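PDB 6KIA: enoyl-acyl carrier protein reductase from Uncultured bacterium, which probably reduces the enoyl-acyl carrier protein double bond with NADH in bacterial fatty acid synthesis and is linked to resistance to triclosan. Local coordinates for residues 342-345 with 346-349. Residues are numbered along the deposited sequence; the frame is centred on the assembly and turned at random.
Sequences LLQK and IDDY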
ATOM      1  N   LEU A 342      -9.113  11.555 -23.200  1.00 17.89           N
ATOM      2  CA  LEU A 342      -9.059  10.863 -21.909  1.00 18.77           C
ATOM      3  C   LEU A 342      -8.598  11.858 -20.838  1.00 17.30           C
ATOM      4  O   LEU A 342      -9.244  12.047 -19.787  1.00 22.36           O
ATOM      5  CB  LEU A 342      -8.108   9.659 -21.986  1.00 20.69           C
ATOM      6  CG  LEU A 342      -8.080   8.672 -20.797  1.00 22.07           C
ATOM      7  CD1 LEU A 342      -7.508   7.315 -21.234  1.00 18.63           C
ATOM      8  CD2 LEU A 342      -7.305   9.203 -19.614  1.00 23.36           C
ATOM      9  N   LEU A 343      -7.463  12.501 -21.100  1.00 17.95           N
ATOM     10  CA  LEU A 343      -6.909  13.404 -20.114  1.00 18.07           C
ATOM     11  C   LEU A 343      -7.815  14.599 -19.834  1.00 20.99           C
ATOM     12  O   LEU A 343      -7.860  15.092 -18.700  1.00 24.00           O
ATOM     13  CB  LEU A 343      -5.531  13.872 -20.552  1.00 18.57           C
ATOM     14  CG  LEU A 343      -4.447  12.789 -20.460  1.00 19.62           C
ATOM     15  CD1 LEU A 343      -3.156  13.286 -21.079  1.00 22.24           C
ATOM     16  CD2 LEU A 343      -4.201  12.380 -18.988  1.00 21.35           C
ATOM     17  N   GLN A 344      -8.523  15.060 -20.866  1.00 22.70           N
ATOM     18  CA  GLN A 344      -9.438  16.180 -20.688  1.00 24.72           C
ATOM     19  C   GLN A 344     -10.627  15.754 -19.832  1.00 24.34           C
ATOM     20  O   GLN A 344     -11.140  16.525 -19.014  1.00 23.19           O
ATOM     21  CB  GLN A 344      -9.897  16.705 -22.057  1.00 20.97           C
ATOM     22  CG  GLN A 344     -10.791  17.941 -21.961  1.00 31.32           C
ATOM     23  CD  GLN A 344     -10.063  19.118 -21.321  1.00 37.07           C
ATOM     24  OE1 GLN A 344      -8.974  19.500 -21.763  1.00 40.65           O
ATOM     25  NE2 GLN A 344     -10.642  19.676 -20.262  1.00 39.33           N
ATOM     26  N   LYS A 345     -11.039  14.501 -19.955  1.00 22.00           N
ATOM     27  CA  LYS A 345     -12.138  14.034 -19.146  1.00 23.48           C
ATOM     28  C   LYS A 345     -11.715  13.958 -17.673  1.00 24.87           C
ATOM     29  O   LYS A 345     -12.510  14.243 -16.750  1.00 21.95           O
ATOM     30  CB  LYS A 345     -12.603  12.667 -19.663  1.00 25.82           C
ATOM     31  CG  LYS A 345     -13.647  11.974 -18.824  1.00 33.37           C
ATOM     32  CD  LYS A 345     -14.146  10.740 -19.566  1.00 44.74           C
ATOM     33  CE  LYS A 345     -14.773  11.114 -20.918  1.00 47.87           C
ATOM     34  NZ  LYS A 345     -16.070  11.856 -20.852  1.00 46.98           N
ATOM     35  N   ILE A 346     -10.440  13.636 -17.443  1.00 20.44           N
ATOM     36  CA  ILE A 346      -9.922  13.694 -16.076  1.00 19.62           C
ATOM     37  C   ILE A 346      -9.773  15.141 -15.553  1.00 18.97           C
ATOM     38  O   ILE A 346     -10.098  15.442 -14.393  1.00 22.40           O
ATOM     39  CB  ILE A 346      -8.570  12.966 -15.971  1.00 17.97           C
ATOM     40  CG1 ILE A 346      -8.742  11.494 -16.351  1.00 20.86           C
ATOM     41  CG2 ILE A 346      -7.980  13.132 -14.533  1.00 20.45           C
ATOM     42  CD1 ILE A 346      -9.521  10.678 -15.315  1.00 22.54           C
ATOM     43  N   ASP A 347      -9.350  16.067 -16.404  1.00 22.29           N
ATOM     44  CA  ASP A 347      -9.271  17.454 -15.945  1.00 24.21           C
ATOM     45  C   ASP A 347     -10.680  17.985 -15.593  1.00 26.51           C
ATOM     46  O   ASP A 347     -10.871  18.651 -14.569  1.00 24.31           O
ATOM     47  CB  ASP A 347      -8.608  18.352 -16.998  1.00 26.60           C
ATOM     48  CG  ASP A 347      -7.108  18.073 -17.151  1.00 34.88           C
ATOM     49  OD1 ASP A 347      -6.465  17.624 -16.170  1.00 35.04           O
ATOM     50  OD2 ASP A 347      -6.569  18.327 -18.247  1.00 39.36           O
ATOM     51  N   ASP A 348     -11.654  17.655 -16.428  1.00 23.55           N
ATOM     52  CA  ASP A 348     -13.044  18.020 -16.182  1.00 24.63           C
ATOM     53  C   ASP A 348     -13.530  17.426 -14.858  1.00 27.47           C
ATOM     54  O   ASP A 348     -14.261  18.073 -14.096  1.00 28.20           O
ATOM     55  CB  ASP A 348     -13.936  17.553 -17.338  1.00 24.69           C
ATOM     56  CG  ASP A 348     -13.774  18.409 -18.597  1.00 36.10           C
ATOM     57  OD1 ASP A 348     -13.184  19.505 -18.516  1.00 34.03           O
ATOM     58  OD2 ASP A 348     -14.208  17.953 -19.682  1.00 35.32           O
ATOM     59  N   TYR A 349     -13.142  16.175 -14.598  1.00 23.48           N
ATOM     60  CA  TYR A 349     -13.471  15.503 -13.341  1.00 21.47           C
ATOM     61  C   TYR A 349     -12.939  16.292 -12.139  1.00 21.31           C
ATOM     62  O   TYR A 349     -13.679  16.584 -11.205  1.00 22.49           O
ATOM     63  CB  TYR A 349     -12.899  14.079 -13.389  1.00 24.21           C
ATOM     64  CG  TYR A 349     -13.092  13.170 -12.182  1.00 23.15           C
ATOM     65  CD1 TYR A 349     -14.300  12.515 -11.955  1.00 20.22           C
ATOM     66  CD2 TYR A 349     -12.029  12.910 -11.317  1.00 22.76           C
ATOM     67  CE1 TYR A 349     -14.467  11.658 -10.875  1.00 26.01           C
ATOM     68  CE2 TYR A 349     -12.176  12.037 -10.239  1.00 22.94           C
ATOM     69  CZ  TYR A 349     -13.401  11.425 -10.015  1.00 25.49           C
ATOM     70  OH  TYR A 349     -13.553  10.571  -8.945  1.00 22.79           O
TER
HETATM   71  O   HOH W   1      -5.619  15.064 -16.963  1.00 30.40           O
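Q344 and D348 are joined twice, once through the backbone and once through their side chains. D348 N gives a nearly straight hydrogen bond to Q344 O (2.9 Å, 167° at the hydrogen), and Q344 NE2 donates another to D348 OD1 at 3.1 Å. The acceptor lies in the plane of the Q344 amide, yet the N-H meets OD1 from above the carboxylate, the two planes being 54° apart. Q344 starts out with CG opposite the backbone N (chi1 -176°), and a bend at chi2 turns NE2 along the helix toward D348. An amide donor and a carboxylate acceptor one turn apart satisfy each other on this exposed face. One residue earlier, L343 O accepts from D347 N at 2.9 Å and from a water that also donates to D347 OD1 (2.8 Å), so the carbonyl is gripped twice. K345 O accepts from Y349 N (3.0 Å), while K345 NZ forms a salt bridge with E382 on helix 370-385. On the buried face, L342 CD2 lies 4.2 Å from I346 CG1; both branched aliphatic side chains pack on F307 and I383, and Y349 rests on M376 and T379. Polar i to i+4 pairing outside and apolar packing inside mark helix 339-351 as amphipathic, laid against helix 370-385.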